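Local coordinates for hypothetical protein BSU32300 (Bacillus subtilis subsp. subtilis str. 168, PDB 1YLM), which is probably an RNase that serves as the toxin of a putative type VII toxin-antitoxin system, probably neutralised by its cognate antitoxin, at residues 86-91 with 119-124. Residues are numbered along the deposited sequence; the frame is centred on the assembly and turned at random.
Sequences GDELKK and QTALQD
Ala121 presents its single methyl group to the cleft between Glu88 and Leu89, an instance of how two helices that cross nearly at right angles meet through few residues. Its CB lies 4.0 Å from Leu89 CD2 and 4.2 Å from Glu88 CB, so that one methyl touches two consecutive residues of the opposing turn. The axes of the two short helical segments come within 9.3 Å of each other, at 104° between their N-to-C directions. Leu89 contributes through one branch: with CG anti to its carbonyl carbon (chi1 -64°), CD2 is carried across to the other helix, where it also meets Leu122 CD2 at 3.6 Å. These two leucines approach each other at a slant, methyl against methyl.

Beside these apolar contacts lies a single water bridge. The extended chain of Glu88 reaches a water that donates to its OE1 at 2.6 Å and accepts from the backbone N of Ala121 at 3.0 Å. That amide belongs to the first turn of helix 119-137, where amides commonly find partners outside their own helix. His118, just ahead of this helix, hydrogen-bonds the same OE1 and so helps to fix the carboxylate. The contact thus joins helix 83-93 to the start of helix 119-137 within the HepT-like helical fold, with Met72 of helix 71-77 against Leu89, and Phe16 and Leu20 of helix 6-23 against Leu122.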
ATOM      1  N   GLY A  86     -11.916   1.411  19.931  1.00 23.25           N
ATOM      2  CA  GLY A  86     -11.625   0.193  19.188  1.00 23.27           C
ATOM      3  C   GLY A  86     -12.563  -0.021  18.011  1.00 23.23           C
ATOM      4  O   GLY A  86     -12.115  -0.309  16.900  1.00 22.90           O
ATOM      5  N   ASP A  87     -13.859   0.140  18.253  1.00 22.85           N
ATOM      6  CA  ASP A  87     -14.884  -0.025  17.220  1.00 23.16           C
ATOM      7  C   ASP A  87     -14.686   0.976  16.103  1.00 22.43           C
ATOM      8  O   ASP A  87     -14.745   0.611  14.924  1.00 22.82           O
ATOM      9  CB  ASP A  87     -16.290   0.143  17.820  1.00 23.36           C
ATOM     10  CG  ASP A  87     -16.689  -1.009  18.738  1.00 26.89           C
ATOM     11  OD1 ASP A  87     -16.095  -2.116  18.648  1.00 30.09           O
ATOM     12  OD2 ASP A  87     -17.628  -0.808  19.540  1.00 31.32           O
ATOM     13  N   GLU A  88     -14.426   2.222  16.482  1.00 22.07           N
ATOM     14  CA  GLU A  88     -14.173   3.300  15.519  1.00 21.94           C
ATOM     15  C   GLU A  88     -12.954   3.004  14.655  1.00 21.48           C
ATOM     16  O   GLU A  88     -13.009   3.106  13.430  1.00 20.81           O
ATOM     17  CB  GLU A  88     -13.985   4.626  16.236  1.00 22.11           C
ATOM     18  CG  GLU A  88     -15.294   5.252  16.716  1.00 24.30           C
ATOM     19  CD  GLU A  88     -15.153   6.722  16.995  1.00 27.53           C
ATOM     20  OE1 GLU A  88     -14.887   7.486  16.043  1.00 28.90           O
ATOM     21  OE2 GLU A  88     -15.315   7.126  18.163  1.00 29.00           O
ATOM     22  N   LEU A  89     -11.849   2.620  15.297  1.00 20.53           N
ATOM     23  CA  LEU A  89     -10.626   2.303  14.555  1.00 19.26           C
ATOM     24  C   LEU A  89     -10.827   1.100  13.636  1.00 19.25           C
ATOM     25  O   LEU A  89     -10.324   1.086  12.516  1.00 18.80           O
ATOM     26  CB  LEU A  89      -9.427   2.132  15.495  1.00 19.05           C
ATOM     27  CG  LEU A  89      -9.045   3.415  16.271  1.00 18.87           C
ATOM     28  CD1 LEU A  89      -7.855   3.187  17.197  1.00 18.84           C
ATOM     29  CD2 LEU A  89      -8.778   4.620  15.392  1.00 20.04           C
ATOM     30  N   LYS A  90     -11.610   0.121  14.079  1.00 18.71           N
ATOM     31  CA  LYS A  90     -11.947  -1.021  13.232  1.00 19.43           C
ATOM     32  C   LYS A  90     -12.619  -0.599  11.913  1.00 19.32           C
ATOM     33  O   LYS A  90     -12.391  -1.217  10.873  1.00 18.16           O
ATOM     34  CB  LYS A  90     -12.854  -2.005  13.968  1.00 19.17           C
ATOM     35  CG  LYS A  90     -12.143  -2.911  14.991  1.00 20.48           C
ATOM     36  CD  LYS A  90     -13.173  -3.567  15.928  1.00 21.21           C
ATOM     37  CE  LYS A  90     -13.508  -4.956  15.483  1.00 26.38           C
ATOM     38  NZ  LYS A  90     -14.486  -5.583  16.431  1.00 27.25           N
ATOM     39  N   LYS A  91     -13.453   0.435  11.964  1.00 19.39           N
ATOM     40  CA  LYS A  91     -14.178   0.889  10.765  1.00 20.51           C
ATOM     41  C   LYS A  91     -13.225   1.453   9.708  1.00 19.55           C
ATOM     42  O   LYS A  91     -13.440   1.243   8.507  1.00 18.67           O
ATOM     43  CB  LYS A  91     -15.261   1.914  11.129  1.00 21.13           C
ATOM     44  CG  LYS A  91     -16.401   1.320  11.970  1.00 21.72           C
ATOM     45  CD  LYS A  91     -17.359   2.411  12.472  1.00 23.37           C
ATOM     46  CE  LYS A  91     -18.512   1.790  13.321  1.00 26.13           C
ATOM     47  NZ  LYS A  91     -19.127   0.615  12.671  1.00 30.64           N
ATOM     48  N   GLN A 119     -11.732  10.929  13.475  1.00 21.01           N
ATOM     49  CA  GLN A 119     -10.513  11.699  13.653  1.00 21.65           C
ATOM     50  C   GLN A 119     -10.102  11.804  15.130  1.00 21.44           C
ATOM     51  O   GLN A 119      -8.921  11.695  15.449  1.00 21.31           O
ATOM     52  CB  GLN A 119     -10.632  13.078  12.989  1.00 22.32           C
ATOM     53  CG  GLN A 119      -9.296  13.811  12.892  1.00 23.91           C
ATOM     54  CD  GLN A 119      -9.350  15.041  12.022  1.00 26.31           C
ATOM     55  OE1 GLN A 119     -10.219  15.169  11.168  1.00 29.13           O
ATOM     56  NE2 GLN A 119      -8.408  15.953  12.228  1.00 26.69           N
ATOM     57  N   THR A 120     -11.070  11.973  16.034  1.00 21.62           N
ATOM     58  CA  THR A 120     -10.750  12.039  17.467  1.00 21.80           C
ATOM     59  C   THR A 120     -10.096  10.741  18.003  1.00 21.31           C
ATOM     60  O   THR A 120      -9.075  10.809  18.703  1.00 21.62           O
ATOM     61  CB  THR A 120     -11.981  12.436  18.328  1.00 22.78           C
ATOM     62  OG1 THR A 120     -12.436  13.745  17.939  1.00 24.39           O
ATOM     63  CG2 THR A 120     -11.609  12.481  19.805  1.00 23.27           C
ATOM     64  N   ALA A 121     -10.676   9.583  17.682  1.00 20.74           N
ATOM     65  CA  ALA A 121     -10.087   8.282  18.046  1.00 20.63           C
ATOM     66  C   ALA A 121      -8.694   8.132  17.416  1.00 20.79           C
ATOM     67  O   ALA A 121      -7.752   7.645  18.056  1.00 20.31           O
ATOM     68  CB  ALA A 121     -10.981   7.142  17.630  1.00 19.86           C
ATOM     69  N   LEU A 122      -8.548   8.581  16.174  1.00 20.21           N
ATOM     70  CA  LEU A 122      -7.221   8.570  15.538  1.00 20.54           C
ATOM     71  C   LEU A 122      -6.188   9.415  16.296  1.00 20.92           C
ATOM     72  O   LEU A 122      -5.101   8.928  16.621  1.00 20.11           O
ATOM     73  CB  LEU A 122      -7.316   8.984  14.061  1.00 20.50           C
ATOM     74  CG  LEU A 122      -7.992   7.955  13.146  1.00 19.58           C
ATOM     75  CD1 LEU A 122      -8.309   8.558  11.789  1.00 19.56           C
ATOM     76  CD2 LEU A 122      -7.121   6.696  12.993  1.00 19.21           C
ATOM     77  N   GLN A 123      -6.545  10.660  16.605  1.00 21.13           N
ATOM     78  CA  GLN A 123      -5.685  11.558  17.375  1.00 22.68           C
ATOM     79  C   GLN A 123      -5.308  10.985  18.740  1.00 21.67           C
ATOM     80  O   GLN A 123      -4.193  11.174  19.210  1.00 21.45           O
ATOM     81  CB  GLN A 123      -6.367  12.915  17.584  1.00 22.61           C
ATOM     82  CG  GLN A 123      -6.635  13.688  16.296  1.00 25.71           C
ATOM     83  CD  GLN A 123      -7.483  14.933  16.521  1.00 25.43           C
ATOM     84  OE1 GLN A 123      -8.237  15.027  17.495  1.00 32.03           O
ATOM     85  NE2 GLN A 123      -7.369  15.893  15.616  1.00 28.83           N
ATOM     86  N   ASP A 124      -6.252  10.293  19.370  1.00 21.28           N
ATOM     87  CA  ASP A 124      -6.031   9.734  20.705  1.00 20.68           C
ATOM     88  C   ASP A 124      -5.231   8.439  20.735  1.00 19.54           C
ATOM     89  O   ASP A 124      -4.706   8.075  21.783  1.00 18.07           O
ATOM     90  CB  ASP A 124      -7.371   9.516  21.406  1.00 20.95           C
ATOM     91  CG  ASP A 124      -8.037  10.822  21.793  1.00 22.10           C
ATOM     92  OD1 ASP A 124      -7.339  11.857  21.842  1.00 25.73           O
ATOM     93  OD2 ASP A 124      -9.252  10.805  22.048  1.00 23.42           O
TER
HETATM   94  O   HOH W   1     -13.623   9.638  16.908  1.00 24.80           O